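Local structure of telomerase reverse transcriptase (Takifugu rubripes, 4LMO) at residues K28-A32 / E33-K37; F48-G51 / V52-N56. The protein is the catalytic subunit of telomerase, which extends chromosome ends by reverse-transcribing an RNA template; the chain described here is its RNA-binding domain. All blocks are in the same frame, centred on the assembly; numbering follows the deposited sequence.

Contact 1 of 2, residues K28-A32 / E33-K37; sequences KKKTA and EGFRK
Lys29 and Arg36 run side by side from one face of a beta hairpin, their side chains pointing the same way. The aliphatic part of Lys29 lies over one face of the Arg36 guanidinium, its CD 3.4 Å from Arg36 NH2, while the methyl CG2 of Thr31 sits at the edge of that same flat group. Arg36 takes this place because its CG stands between the backbone N and the carbonyl carbon (chi1 67°), from where the chain runs extended to NE. Thr31 crosses it at about a right angle, CG2 lying 3.9 Å from Arg36 CG. The guanidinium's main polar partner is Asp42, through a salt bridge from NH1, which probably offsets the nearby like charge of Lys29, whose ammonium group turns away from the guanidinium.

The frame for these side chains is the hairpin, part of the RNA-binding domain, with Lys29 and Arg36 as its antiparallel hydrogen-bonded pair. Lys29 N donates a hydrogen bond to Arg36 O at 2.9 Å, and Arg36 N donates one back to Lys29 O. At the turn, Thr31 N bonds to Gly34 O, reaching it from well above the carbonyl plane, and Gly34 N donates to Thr31 OG1 at 3.2 Å. With a valine in place of Thr31, the Gly34 N-H would probably be left without its side-chain acceptor and the turn less firmly closed.

On the other face, Lys30 and Phe35 form the non-hydrogen-bonded pair. Lys30 CB packs 3.8 Å from Phe35 CE1, and a bend at the last torsion (chi4 59°) brings Lys30 NZ to 3.7 Å from Phe35 CZ. Lys28 meets the same aromatic residue at about a right angle, its CB 3.9 Å from Phe35 CB; Lys29 O approaches the ring at its edge.

Contact 2 of 2, residues F48-G51 / V52-N56; sequences FFEG and VLYLN
Gly51 and Tyr54 are joined by the direct hydrogen bond of this turn: Tyr54 N donates to Gly51 O at 3.2 Å, fairly straight at the hydrogen (158°) but from above the carbonyl plane rather than along a lone pair. A second, water-mediated link runs beside it. One water donates to Glu50 O at 2.9 Å and accepts from Leu53 N at 2.8 Å, so the backbone N-H of Leu53 is satisfied through solvent.

Together these bonds open a short 3-10 segment, residues 52-56, which follows helix 40-48 in the RNA-binding domain; the three-residue spacing continues with Leu55 N to Val52 O and Asn56 N to Leu53 O. Gly51 suits the entry, since at its backbone angles a CB would be jammed against the preceding carbonyl oxygen.

Between the two segments, side chain meets side chain at Glu50 and Tyr54. Their CB atoms meet at 3.7 Å, and the two side chains cross at a slant. Tyr54 CG is anti to the backbone N (chi1 170°), while Glu50 bends at chi2, which brings Glu50 OE1 to 3.8 Å from Tyr54 CD1 with carboxylate and ring planes 43° apart.

Charged and polar partners beyond the turn hold both groups. Glu50 OE2 makes a salt bridge to Arg45 and accepts a hydrogen bond from Arg60 N, and the buried Tyr54 is hydrogen-bonded through its OH to Asp42.

How the contacts relate
Both contacts are local and lie toward the surface, but contact 1, its centre about 22 Å from that of the chain, has no buried residue, whereas contact 2, its centre about 16 Å from the same point, includes a buried tyrosine. Contact 1 closes a hairpin with paired strand bonds and basic side chains; contact 2 starts a 3-10 segment with one direct backbone bond, a water and an acidic side chain. They belong to different elements yet touch, their centres about 14 Å apart. Lys30 N probably bonds to Leu55 O, Lys29 NZ probably to Tyr54 O, and Lys29 also makes a cation-pi contact with Tyr54. Asp42 of helix 40-48 serves both, meeting Arg36 and Tyr54.

Contact 1 of 2, residues K28-A32 / E33-K37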
loop_
_atom_site.group_PDB
_atom_site.type_symbol
_atom_site.label_atom_id
_atom_site.label_comp_id
_atom_site.label_asym_id
_atom_site.label_seq_id
_atom_site.Cartn_x
_atom_site.Cartn_y
_atom_site.Cartn_z
ATOM N N LYS A 28 14.866 1.344 -1.601
ATOM C CA LYS A 28 16.035 0.485 -1.703
ATOM C C LYS A 28 16.557 0.098 -0.322
ATOM O O LYS A 28 16.442 0.872 0.630
ATOM C CB LYS A 28 17.133 1.176 -2.518
ATOM C CG LYS A 28 16.788 1.343 -3.993
ATOM C CD LYS A 28 17.983 1.829 -4.795
ATOM C CE LYS A 28 17.764 1.610 -6.285
ATOM N NZ LYS A 28 18.934 2.050 -7.094
ATOM N N LYS A 29 17.111 -1.108 -0.218
ATOM C CA LYS A 29 17.780 -1.541 1.005
ATOM C C LYS A 29 19.176 -0.934 1.072
ATOM O O LYS A 29 19.903 -0.910 0.076
ATOM C CB LYS A 29 17.853 -3.070 1.092
ATOM C CG LYS A 29 18.651 -3.581 2.285
ATOM C CD LYS A 29 18.412 -5.056 2.552
ATOM C CE LYS A 29 19.474 -5.639 3.477
ATOM N NZ LYS A 29 19.492 -5.006 4.827
ATOM N N LYS A 30 19.536 -0.442 2.253
ATOM C CA LYS A 30 20.850 0.142 2.478
ATOM C C LYS A 30 21.892 -0.934 2.776
ATOM O O LYS A 30 21.803 -1.642 3.782
ATOM C CB LYS A 30 20.798 1.183 3.602
ATOM C CG LYS A 30 22.119 1.893 3.844
ATOM C CD LYS A 30 21.919 3.264 4.468
ATOM C CE LYS A 30 23.215 4.059 4.468
ATOM N NZ LYS A 30 23.768 4.253 3.095
ATOM N N THR A 31 22.864 -1.055 1.875
ATOM C CA THR A 31 24.040 -1.892 2.093
ATOM C C THR A 31 25.133 -1.035 2.740
ATOM O O THR A 31 24.940 0.167 2.948
ATOM C CB THR A 31 24.558 -2.506 0.775
ATOM O OG1 THR A 31 24.792 -1.467 -0.185
ATOM C CG2 THR A 31 23.551 -3.500 0.208
ATOM N N ALA A 32 26.270 -1.651 3.057
ATOM C CA ALA A 32 27.391 -0.937 3.674
ATOM C C ALA A 32 27.916 0.214 2.808
ATOM O O ALA A 32 28.238 1.286 3.324
ATOM C CB ALA A 32 28.516 -1.903 4.017
ATOM N N GLU A 33 27.980 -0.012 1.496
ATOM C CA GLU A 33 28.561 0.963 0.567
ATOM C C GLU A 33 27.536 1.844 -0.156
ATOM O O GLU A 33 27.893 2.891 -0.702
ATOM C CB GLU A 33 29.477 0.264 -0.444
ATOM C CG GLU A 33 30.699 -0.395 0.185
ATOM C CD GLU A 33 31.821 -0.665 -0.805
ATOM O OE1 GLU A 33 31.755 -0.175 -1.954
ATOM O OE2 GLU A 33 32.781 -1.368 -0.426
ATOM N N GLY A 34 26.272 1.424 -0.158
ATOM C CA GLY A 34 25.215 2.191 -0.815
ATOM C C GLY A 34 23.828 1.583 -0.720
ATOM O O GLY A 34 23.307 1.366 0.377
ATOM N N PHE A 35 23.232 1.316 -1.881
ATOM C CA PHE A 35 21.850 0.844 -1.967
ATOM C C PHE A 35 21.658 -0.249 -3.011
ATOM O O PHE A 35 22.442 -0.371 -3.955
ATOM C CB PHE A 35 20.901 2.015 -2.254
ATOM C CG PHE A 35 20.958 3.097 -1.219
ATOM C CD1 PHE A 35 20.308 2.941 0.001
ATOM C CD2 PHE A 35 21.681 4.261 -1.453
ATOM C CE1 PHE A 35 20.374 3.929 0.966
ATOM C CE2 PHE A 35 21.749 5.255 -0.492
ATOM C CZ PHE A 35 21.100 5.085 0.720
ATOM N N ARG A 36 20.604 -1.043 -2.826
ATOM C CA ARG A 36 20.232 -2.087 -3.777
ATOM C C ARG A 36 18.718 -2.301 -3.837
ATOM O O ARG A 36 18.000 -2.033 -2.868
ATOM C CB ARG A 36 20.955 -3.405 -3.463
ATOM C CG ARG A 36 20.560 -4.074 -2.154
ATOM C CD ARG A 36 21.085 -5.500 -2.106
ATOM N NE ARG A 36 20.688 -6.213 -0.893
ATOM C CZ ARG A 36 19.558 -6.902 -0.755
ATOM N NH1 ARG A 36 18.685 -6.978 -1.752
ATOM N NH2 ARG A 36 19.297 -7.517 0.390
ATOM N N LYS A 37 18.255 -2.785 -4.989
ATOM C CA LYS A 37 16.857 -3.149 -5.213
ATOM C C LYS A 37 16.445 -4.218 -4.203
ATOM O O LYS A 37 17.278 -5.033 -3.797
ATOM C CB LYS A 37 16.709 -3.709 -6.628
ATOM C CG LYS A 37 15.428 -3.329 -7.351
ATOM C CD LYS A 37 15.674 -2.251 -8.397
ATOM C CE LYS A 37 14.502 -2.153 -9.362
ATOM N NZ LYS A 37 14.834 -1.361 -10.579
#

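Contact 2 of 2, residues F48-G51 / V52-N56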
loop_
_atom_site.group_PDB
_atom_site.type_symbol
_atom_site.label_atom_id
_atom_site.label_comp_id
_atom_site.label_asym_id
_atom_site.label_seq_id
_atom_site.Cartn_x
_atom_site.Cartn_y
_atom_site.Cartn_z
ATOM N N PHE A 48 7.337 -9.934 7.998
ATOM C CA PHE A 48 7.228 -10.909 9.091
ATOM C C PHE A 48 8.269 -10.823 10.202
ATOM O O PHE A 48 8.035 -11.340 11.296
ATOM C CB PHE A 48 7.212 -12.339 8.538
ATOM C CG PHE A 48 6.106 -12.601 7.562
ATOM C CD1 PHE A 48 4.779 -12.657 7.986
ATOM C CD2 PHE A 48 6.387 -12.807 6.217
ATOM C CE1 PHE A 48 3.754 -12.899 7.082
ATOM C CE2 PHE A 48 5.366 -13.054 5.310
ATOM C CZ PHE A 48 4.049 -13.101 5.745
ATOM N N PHE A 49 9.408 -10.186 9.931
ATOM C CA PHE A 49 10.536 -10.209 10.867
ATOM C C PHE A 49 10.898 -8.828 11.424
ATOM O O PHE A 49 10.290 -8.380 12.403
ATOM C CB PHE A 49 11.743 -10.927 10.244
ATOM C CG PHE A 49 11.493 -12.386 9.943
ATOM C CD1 PHE A 49 11.789 -13.368 10.886
ATOM C CD2 PHE A 49 10.951 -12.778 8.720
ATOM C CE1 PHE A 49 11.555 -14.709 10.614
ATOM C CE2 PHE A 49 10.713 -14.119 8.444
ATOM C CZ PHE A 49 11.015 -15.086 9.393
ATOM N N GLU A 50 11.869 -8.154 10.810
ATOM C CA GLU A 50 12.358 -6.866 11.317
ATOM C C GLU A 50 11.379 -5.700 11.169
ATOM O O GLU A 50 11.383 -4.781 11.990
ATOM C CB GLU A 50 13.697 -6.490 10.673
ATOM C CG GLU A 50 14.904 -7.201 11.264
ATOM C CD GLU A 50 15.201 -8.529 10.592
ATOM O OE1 GLU A 50 14.391 -8.975 9.755
ATOM O OE2 GLU A 50 16.250 -9.133 10.899
ATOM N N GLY A 51 10.551 -5.741 10.130
ATOM C CA GLY A 51 9.692 -4.611 9.791
ATOM C C GLY A 51 10.346 -3.734 8.741
ATOM O O GLY A 51 11.324 -4.144 8.114
ATOM N N VAL A 52 9.816 -2.524 8.556
ATOM C CA VAL A 52 10.321 -1.588 7.538
ATOM C C VAL A 52 11.779 -1.161 7.737
ATOM O O VAL A 52 12.475 -0.861 6.764
ATOM C CB VAL A 52 9.433 -0.324 7.391
ATOM C CG1 VAL A 52 8.127 -0.665 6.695
ATOM C CG2 VAL A 52 9.167 0.337 8.737
ATOM N N LEU A 53 12.238 -1.151 8.988
ATOM C CA LEU A 53 13.592 -0.691 9.323
ATOM C C LEU A 53 14.684 -1.665 8.876
ATOM O O LEU A 53 15.876 -1.347 8.942
ATOM C CB LEU A 53 13.715 -0.372 10.817
ATOM C CG LEU A 53 12.868 0.800 11.335
ATOM C CD1 LEU A 53 12.878 0.855 12.857
ATOM C CD2 LEU A 53 13.329 2.125 10.741
ATOM N N TYR A 54 14.263 -2.842 8.419
ATOM C CA TYR A 54 15.156 -3.796 7.776
ATOM C C TYR A 54 15.877 -3.138 6.597
ATOM O O TYR A 54 17.039 -3.444 6.326
ATOM C CB TYR A 54 14.373 -5.033 7.319
ATOM C CG TYR A 54 15.160 -5.978 6.444
ATOM C CD1 TYR A 54 16.055 -6.894 6.998
ATOM C CD2 TYR A 54 15.015 -5.952 5.058
ATOM C CE1 TYR A 54 16.786 -7.756 6.193
ATOM C CE2 TYR A 54 15.739 -6.810 4.246
ATOM C CZ TYR A 54 16.621 -7.709 4.817
ATOM O OH TYR A 54 17.337 -8.558 4.007
ATOM N N LEU A 55 15.182 -2.227 5.916
ATOM C CA LEU A 55 15.747 -1.460 4.806
ATOM C C LEU A 55 16.880 -0.532 5.248
ATOM O O LEU A 55 17.723 -0.137 4.437
ATOM C CB LEU A 55 14.652 -0.652 4.097
ATOM C CG LEU A 55 13.578 -1.432 3.326
ATOM C CD1 LEU A 55 12.443 -0.524 2.874
ATOM C CD2 LEU A 55 14.186 -2.153 2.137
ATOM N N ASN A 56 16.899 -0.201 6.535
ATOM C CA ASN A 56 17.892 0.715 7.093
ATOM C C ASN A 56 18.994 0.014 7.887
ATOM O O ASN A 56 19.850 0.670 8.484
ATOM C CB ASN A 56 17.199 1.780 7.941
ATOM C CG ASN A 56 16.274 2.658 7.122
ATOM O OD1 ASN A 56 16.722 3.439 6.283
ATOM N ND2 ASN A 56 14.974 2.528 7.360
HETATM O O HOH W 1 10.998 -1.992 11.387
#